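Local coordinates for protein mitochondrial enolase superfamily member 1 (Homo sapiens, PDB 4A35) that dehydrates L-fuconate to 2-keto-3-deoxy-L-fuconate in L-fucose breakdown, using a magnesium ion to stabilise the enediolate intermediate, at residues Arg13-Pro18 with Glu422-His427; Gly54-Leu59 with Thr116-Asn121; Asp215-Phe220 with Val400-Ala405; Val366-Ile371 with Met408-Pro413. All blocks are in the same frame, centred on the assembly; numbering follows the deposited sequence. Where two conformers were deposited one is given.

Interaction 1 (Arg13-Pro18 with Glu422-His427). With EDO (1,2-ethanediol), chain D.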
# COMPACT_ATOMS: atom_id res chain seq x y z
N ARG A 13 -20.36 8.46 -4.25
CA ARG A 13 -20.35 9.85 -3.82
C ARG A 13 -19.36 10.08 -2.70
O ARG A 13 -19.15 9.22 -1.85
CB ARG A 13 -21.79 10.27 -3.42
CG ARG A 13 -22.78 10.35 -4.64
CD ARG A 13 -24.20 10.56 -4.15
NE ARG A 13 -24.70 9.28 -3.58
CZ ARG A 13 -25.91 9.09 -3.08
NH1 ARG A 13 -26.78 10.11 -2.99
NH2 ARG A 13 -26.26 7.88 -2.63
N ASP A 14 -18.78 11.27 -2.70
CA ASP A 14 -17.80 11.76 -1.73
C ASP A 14 -18.60 12.40 -0.58
O ASP A 14 -19.21 13.44 -0.80
CB ASP A 14 -16.90 12.79 -2.46
CG ASP A 14 -15.72 13.30 -1.67
OD1 ASP A 14 -15.75 13.20 -0.41
OD2 ASP A 14 -14.78 13.87 -2.31
N VAL A 15 -18.67 11.74 0.61
CA VAL A 15 -19.46 12.22 1.76
C VAL A 15 -18.50 12.60 2.88
O VAL A 15 -17.67 11.78 3.25
CB VAL A 15 -20.51 11.16 2.22
CG1 VAL A 15 -21.45 11.73 3.28
CG2 VAL A 15 -21.30 10.63 1.03
N ARG A 16 -18.57 13.83 3.40
CA ARG A 16 -17.61 14.25 4.40
C ARG A 16 -18.28 14.92 5.55
O ARG A 16 -19.17 15.74 5.37
CB ARG A 16 -16.55 15.22 3.79
CG ARG A 16 -15.78 14.61 2.59
CD ARG A 16 -14.69 15.56 2.10
NE ARG A 16 -14.16 15.06 0.82
CZ ARG A 16 -13.03 15.46 0.26
NH1 ARG A 16 -12.25 16.34 0.87
NH2 ARG A 16 -12.65 14.95 -0.90
N PHE A 17 -17.87 14.51 6.77
CA PHE A 17 -18.38 15.09 7.99
C PHE A 17 -17.29 16.00 8.57
O PHE A 17 -16.14 15.58 8.73
CB PHE A 17 -18.90 14.02 8.98
CG PHE A 17 -20.01 13.17 8.37
CD1 PHE A 17 -21.34 13.56 8.46
CD2 PHE A 17 -19.71 12.00 7.66
CE1 PHE A 17 -22.36 12.82 7.85
CE2 PHE A 17 -20.73 11.25 7.04
CZ PHE A 17 -22.05 11.67 7.13
N PRO A 18 -17.68 17.22 9.01
CA PRO A 18 -16.67 18.18 9.52
C PRO A 18 -16.28 17.93 10.99
O PRO A 18 -16.36 18.80 11.85
CB PRO A 18 -17.34 19.53 9.32
CG PRO A 18 -18.87 19.20 9.47
CD PRO A 18 -19.01 17.85 8.82
N GLU A 422 -30.93 11.92 3.08
CA GLU A 422 -30.87 13.33 3.52
C GLU A 422 -29.44 13.65 4.10
O GLU A 422 -28.85 14.67 3.71
CB GLU A 422 -31.97 13.65 4.56
N SER A 423 -28.87 12.74 4.92
CA SER A 423 -27.50 12.87 5.47
C SER A 423 -26.46 12.89 4.35
O SER A 423 -25.56 13.72 4.36
CB SER A 423 -27.18 11.72 6.43
OG SER A 423 -28.00 11.85 7.56
N VAL A 424 -26.57 11.96 3.37
CA VAL A 424 -25.60 11.92 2.26
C VAL A 424 -25.60 13.25 1.47
O VAL A 424 -24.54 13.89 1.30
CB VAL A 424 -25.91 10.72 1.33
CG1 VAL A 424 -25.09 10.77 0.04
CG2 VAL A 424 -25.72 9.40 2.07
N LYS A 425 -26.79 13.69 1.08
CA LYS A 425 -26.93 14.92 0.28
C LYS A 425 -26.42 16.17 1.01
O LYS A 425 -25.74 16.99 0.37
CB LYS A 425 -28.41 15.10 -0.14
CG LYS A 425 -28.81 13.98 -1.08
CD LYS A 425 -30.24 14.02 -1.57
CE LYS A 425 -30.48 12.85 -2.49
NZ LYS A 425 -29.67 12.93 -3.76
N LYS A 426 -26.69 16.31 2.33
CA LYS A 426 -26.24 17.50 3.08
C LYS A 426 -24.71 17.53 3.21
O LYS A 426 -24.12 18.61 3.31
CB LYS A 426 -26.84 17.52 4.51
CG LYS A 426 -28.13 18.33 4.66
CD LYS A 426 -28.59 18.31 6.12
CE LYS A 426 -29.76 19.24 6.37
NZ LYS A 426 -30.20 19.19 7.79
N HIS A 427 -24.10 16.33 3.26
CA HIS A 427 -22.65 16.20 3.53
C HIS A 427 -21.77 15.84 2.31
O HIS A 427 -20.53 15.70 2.43
CB HIS A 427 -22.47 15.16 4.66
CG HIS A 427 -23.04 15.63 5.95
ND1 HIS A 427 -24.36 15.34 6.32
CD2 HIS A 427 -22.47 16.42 6.90
CE1 HIS A 427 -24.54 15.94 7.49
NE2 HIS A 427 -23.43 16.59 7.89
C1 EDO D . -13.22 19.03 3.26
O1 EDO D . -12.59 17.75 3.38
C2 EDO D . -12.36 20.02 2.40
O2 EDO D . -10.96 19.77 2.53
O HOH W 1 -26.69 12.90 -4.05
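The last residue of helix 421-427, His427, turns its main-chain carbonyl to Arg16 N on an outermost strand of a sheet. Arg16 N donates to His427 O over 2.9 Å in an almost straight bond (175° at the hydrogen). The imidazole of His427 is turned toward its own helix, where ND1 donates to Ser423 O at 2.8 Å, in the ring plane and on a carbonyl lone pair. With the ring fixed in this way, Phe17 CE1 lies 3.4 Å above it, over its centre; the two ring planes meet obliquely at 36°. At the other end, Val424 CG1 sits over one face of the Arg13 guanidinium, 3.5 Å from NH1, and also touches Val15 CG2. Arg13 NH1 and Lys425 NZ approach to 4.1 Å despite their like charges. A water accepts from both, and Glu421 forms a salt bridge with NH1 that probably offsets the repulsion. On the side of the strand turned away from the helix, Arg16 grips Asp14 side-on through NE and NH2, while its NH1 donates to a bound 1,2-ethanediol. Strand 7-16 borders the antiparallel sheet of the enolase-superfamily N-terminal domain, on which this helix from near the C-terminus packs: Arg13 and Val15 bond to strand 36-44, helix 421-427 crosses the strand nearly perpendicularly, and helix 63-73 packs on Asp14 and Arg16.

Interaction 2 (Gly54-Leu59 with Thr116-Asn121)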
# COMPACT_ATOMS: atom_id res chain seq x y z
N GLY A 54 -22.52 0.49 0.07
CA GLY A 54 -21.17 0.18 0.50
C GLY A 54 -20.45 1.45 0.88
O GLY A 54 -20.75 2.53 0.36
N ILE A 55 -19.49 1.30 1.78
CA ILE A 55 -18.63 2.39 2.22
C ILE A 55 -17.19 1.93 2.36
O ILE A 55 -16.88 0.73 2.50
CB ILE A 55 -19.10 2.99 3.61
CG1 ILE A 55 -19.05 1.90 4.74
CG2 ILE A 55 -20.45 3.75 3.54
CD1 ILE A 55 -19.08 2.43 6.22
N THR A 56 -16.31 2.92 2.35
CA THR A 56 -14.93 2.86 2.79
C THR A 56 -14.69 4.16 3.53
O THR A 56 -15.22 5.18 3.12
CB THR A 56 -13.88 2.49 1.77
OG1 THR A 56 -12.69 2.14 2.53
CG2 THR A 56 -13.56 3.63 0.78
N PHE A 57 -13.91 4.12 4.59
CA PHE A 57 -13.70 5.28 5.47
C PHE A 57 -12.38 6.02 5.18
O PHE A 57 -11.32 5.39 4.98
CB PHE A 57 -13.70 4.77 6.90
CG PHE A 57 -13.26 5.75 7.97
CD1 PHE A 57 -13.99 6.92 8.20
CD2 PHE A 57 -12.11 5.51 8.72
CE1 PHE A 57 -13.61 7.81 9.21
CE2 PHE A 57 -11.71 6.42 9.72
CZ PHE A 57 -12.46 7.58 9.95
N THR A 58 -12.46 7.34 5.22
CA THR A 58 -11.29 8.21 5.03
C THR A 58 -11.33 9.34 6.08
O THR A 58 -12.34 9.52 6.76
CB THR A 58 -11.15 8.81 3.61
OG1 THR A 58 -12.10 9.89 3.52
CG2 THR A 58 -11.31 7.77 2.45
N LEU A 59 -10.28 10.18 6.07
CA LEU A 59 -10.18 11.31 6.97
C LEU A 59 -10.47 12.67 6.28
O LEU A 59 -10.19 13.71 6.86
CB LEU A 59 -8.80 11.35 7.63
CG LEU A 59 -8.43 10.12 8.46
CD1 LEU A 59 -7.12 10.38 9.23
CD2 LEU A 59 -9.59 9.69 9.37
N THR A 116 -11.88 -1.07 -3.62
CA THR A 116 -12.33 -2.46 -3.73
C THR A 116 -13.23 -2.83 -2.52
O THR A 116 -14.32 -3.45 -2.71
CB THR A 116 -11.11 -3.43 -3.78
OG1 THR A 116 -10.33 -3.16 -4.95
CG2 THR A 116 -11.54 -4.90 -3.76
N ALA A 117 -12.84 -2.39 -1.29
CA ALA A 117 -13.63 -2.70 -0.09
C ALA A 117 -15.02 -2.04 -0.18
O ALA A 117 -16.02 -2.70 0.12
CB ALA A 117 -12.91 -2.24 1.20
N ALA A 118 -15.09 -0.82 -0.72
CA ALA A 118 -16.37 -0.10 -0.86
C ALA A 118 -17.33 -0.82 -1.83
O ALA A 118 -18.51 -0.99 -1.51
CB ALA A 118 -16.11 1.35 -1.32
N VAL A 119 -16.79 -1.29 -2.97
CA VAL A 119 -17.58 -2.02 -3.99
C VAL A 119 -18.04 -3.36 -3.40
O VAL A 119 -19.24 -3.70 -3.47
CB VAL A 119 -16.75 -2.18 -5.29
CG1 VAL A 119 -17.40 -3.18 -6.25
CG2 VAL A 119 -16.53 -0.82 -5.98
N LEU A 120 -17.07 -4.13 -2.86
CA LEU A 120 -17.41 -5.45 -2.27
C LEU A 120 -18.41 -5.32 -1.09
O LEU A 120 -19.33 -6.17 -0.97
CB LEU A 120 -16.13 -6.16 -1.82
CG LEU A 120 -15.28 -6.80 -2.94
CD1 LEU A 120 -13.93 -7.36 -2.40
CD2 LEU A 120 -16.04 -7.94 -3.64
N ASN A 121 -18.30 -4.25 -0.24
CA ASN A 121 -19.25 -4.00 0.84
C ASN A 121 -20.67 -3.84 0.29
O ASN A 121 -21.59 -4.33 0.90
CB ASN A 121 -18.88 -2.76 1.71
CG ASN A 121 -17.68 -3.04 2.62
OD1 ASN A 121 -17.33 -4.19 2.88
ND2 ASN A 121 -17.03 -2.00 3.16
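Asn121 on helix 110-131 reaches over Gly54 to the main chain of Ile55, joining helix to edge strand in the alpha+beta N-terminal domain of the enolase superfamily, where helices pack on a three-stranded antiparallel sheet. Its CB rests 3.9 Å from Gly54 CA. CG stands anti to the carbonyl carbon (chi1 -73°) and meets no atom across the contact nearer than Ile55 O, at 3.9 Å. From there the amide turns to the strand: ND2 donates to Ile55 O at 2.8 Å, nearly along the C=O axis and close to the amide plane. The other branch, OD1, bonds to Ser335 OG on helix 335-348, so the two ends of a single amide tie strand 52-58 to a helix of the barrel domain. An alanine here would probably leave both Ile55 O and the Ser335 hydroxyl without these amide partners, weakening the link between the domains. The same Ile55 O also receives a CA-H...O contact from Ala118 CA at 3.5 Å. A matching contact runs the other way, from Gly54 CA to Ala118 O. Such main-chain intimacy follows from the small residues: the axes of strand 54-58 and of helix segment 116-121 approach to 5.8 Å and run roughly antiparallel, at 154°. Thr56 adds its CB and CG2 against Ala118 CB, while its OG1 bonds to Cys331 O. Further along the strand, Phe57 meets Trp104 of the second subunit. Glycine is called for at position 54, since a beta carbon placed there would fall 2.1 Å from Ala118 O.

Interaction 3 (Asp215-Phe220 with Val400-Ala405)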
# COMPACT_ATOMS: atom_id res chain seq x y z
N ASP A 215 -22.91 5.76 32.12
CA ASP A 215 -23.57 5.04 31.02
C ASP A 215 -23.27 3.53 30.99
O ASP A 215 -23.82 2.83 30.13
CB ASP A 215 -23.20 5.66 29.65
CG ASP A 215 -23.70 7.09 29.42
OD1 ASP A 215 -24.45 7.60 30.27
OD2 ASP A 215 -23.27 7.71 28.43
N GLY A 216 -22.39 3.04 31.89
CA GLY A 216 -22.05 1.63 31.99
C GLY A 216 -20.75 1.18 31.33
O GLY A 216 -20.47 -0.02 31.31
N TRP A 217 -19.93 2.11 30.78
CA TRP A 217 -18.65 1.68 30.17
C TRP A 217 -17.64 1.28 31.25
O TRP A 217 -17.55 1.94 32.27
CB TRP A 217 -18.07 2.77 29.24
CG TRP A 217 -18.95 3.04 28.07
CD1 TRP A 217 -19.94 3.98 27.97
CD2 TRP A 217 -19.05 2.22 26.89
NE1 TRP A 217 -20.59 3.86 26.76
CE2 TRP A 217 -20.05 2.80 26.06
CE3 TRP A 217 -18.34 1.11 26.42
CZ2 TRP A 217 -20.37 2.27 24.80
CZ3 TRP A 217 -18.64 0.60 25.16
CH2 TRP A 217 -19.66 1.15 24.37
N THR A 218 -16.86 0.21 31.00
CA THR A 218 -15.86 -0.28 31.96
C THR A 218 -14.51 -0.55 31.27
O THR A 218 -13.57 -0.96 31.93
CB THR A 218 -16.37 -1.56 32.67
OG1 THR A 218 -16.52 -2.61 31.70
CG2 THR A 218 -17.65 -1.35 33.50
N ARG A 219 -14.42 -0.34 29.91
CA ARG A 219 -13.22 -0.57 29.10
C ARG A 219 -12.97 0.70 28.26
O ARG A 219 -13.88 1.19 27.60
CB ARG A 219 -13.40 -1.80 28.21
CG ARG A 219 -13.90 -3.02 28.99
CD ARG A 219 -14.17 -4.18 28.04
NE ARG A 219 -14.87 -5.23 28.79
CZ ARG A 219 -16.18 -5.44 28.75
NH1 ARG A 219 -16.95 -4.74 27.92
NH2 ARG A 219 -16.73 -6.37 29.52
N PHE A 220 -11.78 1.27 28.39
CA PHE A 220 -11.44 2.58 27.85
C PHE A 220 -10.14 2.64 27.08
O PHE A 220 -9.11 2.15 27.54
CB PHE A 220 -11.32 3.57 29.06
CG PHE A 220 -12.62 3.87 29.77
CD1 PHE A 220 -13.13 2.99 30.73
CD2 PHE A 220 -13.31 5.05 29.52
CE1 PHE A 220 -14.33 3.27 31.40
CE2 PHE A 220 -14.53 5.31 30.16
CZ PHE A 220 -15.01 4.44 31.12
N VAL A 400 -25.86 1.19 14.98
CA VAL A 400 -25.55 0.18 15.99
C VAL A 400 -26.47 0.35 17.25
O VAL A 400 -26.85 1.47 17.63
CB VAL A 400 -24.05 0.18 16.41
CG1 VAL A 400 -23.10 -0.15 15.25
CG2 VAL A 400 -23.64 1.48 17.08
N MET A 401 -26.83 -0.78 17.87
CA MET A 401 -27.61 -0.82 19.11
C MET A 401 -26.71 -1.30 20.24
O MET A 401 -26.35 -2.47 20.31
CB MET A 401 -28.86 -1.73 18.98
CG MET A 401 -29.78 -1.35 17.83
SD MET A 401 -30.77 0.11 18.21
CE MET A 401 -30.13 1.12 17.21
N ILE A 402 -26.36 -0.38 21.14
CA ILE A 402 -25.54 -0.68 22.31
C ILE A 402 -26.42 -0.85 23.54
O ILE A 402 -27.23 0.03 23.86
CB ILE A 402 -24.44 0.40 22.58
CG1 ILE A 402 -23.55 0.64 21.34
CG2 ILE A 402 -23.61 0.14 23.91
CD1 ILE A 402 -22.57 -0.61 20.98
N GLN A 403 -26.26 -1.99 24.22
CA GLN A 403 -26.95 -2.30 25.48
C GLN A 403 -25.90 -2.79 26.45
O GLN A 403 -25.21 -3.76 26.14
CB GLN A 403 -28.07 -3.34 25.28
CG GLN A 403 -28.71 -3.82 26.56
CD GLN A 403 -29.43 -5.14 26.40
OE1 GLN A 403 -30.38 -5.27 25.62
NE2 GLN A 403 -29.03 -6.14 27.16
N ARG A 404 -25.76 -2.13 27.61
CA ARG A 404 -24.79 -2.51 28.65
C ARG A 404 -23.37 -2.67 28.05
O ARG A 404 -22.72 -3.72 28.21
CB ARG A 404 -25.25 -3.81 29.37
CG ARG A 404 -26.62 -3.68 30.02
CD ARG A 404 -27.03 -4.99 30.65
NE ARG A 404 -28.34 -4.89 31.29
CZ ARG A 404 -28.67 -5.55 32.40
NH1 ARG A 404 -27.81 -6.36 32.99
NH2 ARG A 404 -29.88 -5.39 32.92
N ALA A 405 -22.94 -1.63 27.28
CA ALA A 405 -21.61 -1.58 26.65
C ALA A 405 -21.35 -2.85 25.77
O ALA A 405 -20.26 -3.42 25.78
CB ALA A 405 -20.52 -1.43 27.72
O HOH W 2 -24.14 0.98 27.43
O HOH W 3 -19.81 -5.57 27.93
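The Trp217 indole, in the barrel domain of the enolase fold, carries the methyl of Ala405 over one face, 3.6 Å above the plane and displaced toward the rim; CB lies 3.9 Å from the centroid of the six-membered ring, a CH-pi contact. Tyr388 also meets this indole, with its ring turned only about 15° from it, while Ile402 CG2 comes in obliquely, 4.0 Å from CZ2. The second flat group, the Arg219 guanidinium, has Thr218 OG1 over one face and a water in plane at its edge. Helix 202-214 ends in a Schellman motif at Gly216, whose positive phi suits glycine, and the chain then enters strand 219-223, one of the parallel strands of the barrel. Opposing it is the turn between strands 401-402 and 406-408, in which Arg404 and Ala405 both have left-handed backbone angles, and this bend presents the Ala405 methyl to the indole. An alanine in place of Trp217 would probably open a gap beneath Ala405 CB and Ile402 CG2 and leave Tyr388 without its flat neighbour. No direct hydrogen bond joins the two segments; waters do so instead. One accepts from Ala405 N and donates to Asp215 O. The other accepts from Arg219 NH1, which also bonds to Ala190 O, and donates to Ala405 O at 3.1 Å.

Interaction 4 (Val366-Ile371 with Met408-Pro413)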
# COMPACT_ATOMS: atom_id res chain seq x y z
N VAL A 366 -18.33 -3.67 11.09
CA VAL A 366 -17.42 -4.61 11.73
C VAL A 366 -18.13 -5.48 12.82
O VAL A 366 -17.72 -6.62 13.01
CB VAL A 366 -16.15 -3.94 12.23
CG1 VAL A 366 -16.29 -3.39 13.65
CG2 VAL A 366 -14.96 -4.90 12.07
N GLN A 367 -19.19 -4.97 13.45
CA GLN A 367 -19.97 -5.76 14.46
C GLN A 367 -20.45 -7.11 13.81
O GLN A 367 -20.45 -8.13 14.48
CB GLN A 367 -21.18 -4.91 14.97
CG GLN A 367 -22.20 -4.59 13.88
CD GLN A 367 -23.41 -3.83 14.41
OE1 GLN A 367 -23.76 -3.91 15.61
NE2 GLN A 367 -24.01 -3.02 13.55
N HIS A 368 -20.84 -7.11 12.49
CA HIS A 368 -21.28 -8.35 11.83
C HIS A 368 -20.14 -9.36 11.79
O HIS A 368 -20.37 -10.55 11.96
CB HIS A 368 -21.73 -8.04 10.37
CG HIS A 368 -23.01 -7.27 10.25
ND1 HIS A 368 -24.23 -7.93 10.09
CD2 HIS A 368 -23.23 -5.94 10.25
CE1 HIS A 368 -25.14 -6.97 10.03
NE2 HIS A 368 -24.58 -5.75 10.10
N LEU A 369 -18.94 -8.88 11.49
CA LEU A 369 -17.79 -9.78 11.32
C LEU A 369 -17.40 -10.44 12.66
O LEU A 369 -17.08 -11.64 12.70
CB LEU A 369 -16.60 -9.03 10.69
CG LEU A 369 -16.85 -8.41 9.29
CD1 LEU A 369 -15.61 -7.55 8.83
CD2 LEU A 369 -17.18 -9.45 8.28
N ILE A 370 -17.40 -9.66 13.75
CA ILE A 370 -16.96 -10.19 15.04
C ILE A 370 -18.06 -11.06 15.71
O ILE A 370 -17.72 -12.03 16.39
CB ILE A 370 -16.39 -9.08 15.95
CG1 ILE A 370 -15.39 -9.67 16.97
CG2 ILE A 370 -17.44 -8.16 16.61
CD1 ILE A 370 -14.03 -10.37 16.33
N ILE A 371 -19.37 -10.75 15.46
CA ILE A 371 -20.44 -11.61 15.94
C ILE A 371 -20.29 -12.98 15.22
O ILE A 371 -20.40 -14.03 15.85
CB ILE A 371 -21.80 -10.94 15.78
CG1 ILE A 371 -21.95 -9.79 16.84
CG2 ILE A 371 -22.97 -11.96 15.85
CD1 ILE A 371 -23.05 -8.84 16.51
N MET A 408 -25.59 -5.20 20.32
CA MET A 408 -26.69 -6.11 20.13
C MET A 408 -26.73 -6.49 18.63
O MET A 408 -26.55 -5.60 17.79
CB MET A 408 -28.00 -5.48 20.63
CG MET A 408 -27.95 -5.12 22.09
SD MET A 408 -27.39 -6.42 23.23
CE MET A 408 -28.75 -7.60 23.04
N PRO A 409 -26.84 -7.80 18.31
CA PRO A 409 -26.79 -8.22 16.89
C PRO A 409 -27.82 -7.52 16.00
O PRO A 409 -29.02 -7.56 16.31
CB PRO A 409 -27.06 -9.73 16.94
CG PRO A 409 -26.67 -10.15 18.33
CD PRO A 409 -27.09 -8.97 19.19
N PRO A 410 -27.39 -6.94 14.86
CA PRO A 410 -28.37 -6.32 13.93
C PRO A 410 -29.50 -7.27 13.53
O PRO A 410 -29.26 -8.46 13.29
CB PRO A 410 -27.51 -5.94 12.72
CG PRO A 410 -26.14 -5.69 13.30
CD PRO A 410 -26.00 -6.75 14.40
N LYS A 411 -30.73 -6.77 13.49
CA LYS A 411 -31.90 -7.59 13.18
C LYS A 411 -32.33 -7.48 11.72
O LYS A 411 -33.01 -8.39 11.22
CB LYS A 411 -33.08 -7.19 14.08
CG LYS A 411 -32.87 -7.59 15.55
CD LYS A 411 -33.60 -6.64 16.50
CE LYS A 411 -33.85 -7.28 17.84
NZ LYS A 411 -34.76 -6.44 18.67
N ASP A 412 -32.00 -6.37 11.07
CA ASP A 412 -32.49 -6.11 9.72
C ASP A 412 -31.64 -6.75 8.65
O ASP A 412 -30.42 -6.87 8.83
CB ASP A 412 -32.60 -4.61 9.46
CG ASP A 412 -33.58 -3.91 10.42
OD1 ASP A 412 -34.79 -4.17 10.33
OD2 ASP A 412 -33.10 -3.18 11.33
N PRO A 413 -32.23 -7.11 7.49
CA PRO A 413 -31.38 -7.61 6.38
C PRO A 413 -30.29 -6.60 5.94
O PRO A 413 -30.51 -5.36 5.97
CB PRO A 413 -32.39 -7.84 5.24
CG PRO A 413 -33.74 -8.04 5.95
CD PRO A 413 -33.67 -7.09 7.12
O HOH W 4 -26.04 -3.22 16.94
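Pro410, in the loop that follows strand 406-408, meets two polar side chains of helix 362-377 of the barrel domain with its ring carbons, and van der Waals contact of this kind makes up most of the interface. Gln367 and Pro410 reach toward each other tip to tip, Pro410 CG standing 3.4 Å from Gln367 NE2. CG of Gln367 lies between the backbone N and the carbonyl carbon (chi1 64°), the crowded position, and beyond it the chain runs out extended to the proline. His368 adds its imidazole: CE1 and NE2 touch Pro410 CB and CG, with NE2 3.6 Å from CG, while Pro410 CD lies over a face of the ring.

Purely apolar packing comes one helical turn on, where Ile371 CD1 reaches 3.8 Å from Pro409 CA and 4.2 Å from Pro410 CD. Ile371 also packs on Tyr188, one of the residues at the magnesium site that includes Asp373 and Ser380.

The polar link is indirect. A water sits between the segments, 2.7 Å from Gln367 OE1 and 2.6 Å from Met408 O. The nitrogens of the two side chains are engaged elsewhere: Gln367 NE2 with Glu364 O, His368 ND1 with Trp136 N and His368 NE2 with Ser416 OG.

Because the proline ring carbons neither donate nor accept hydrogen bonds, the ring can cover these groups while they keep their own bonds, and since Trp136 N can only donate, ND1 probably acts as an acceptor, consistent with a neutral imidazole.

How the interactions relate
Interactions 1 and 2 reach the same three-stranded sheet at its two outer strands, 7-16 and 52-58, with centres about 15 Å apart. Interaction 2 is wholly buried and joined through small residues, whereas interaction 1 is partly buried and mixes aromatic and charged groups. Interactions 3 and 4 belong to the barrel domain and touch one another: Met401 O and Met408 N are 2.8 Å apart, probably hydrogen-bonded. Interaction 3 lies at the surface and interaction 4 is buried, yet both rely on carbon packing with water as the polar bridge. Direct hydrogen bonds between segments occur in interactions 1 and 2 alone, each ending on a main-chain carbonyl.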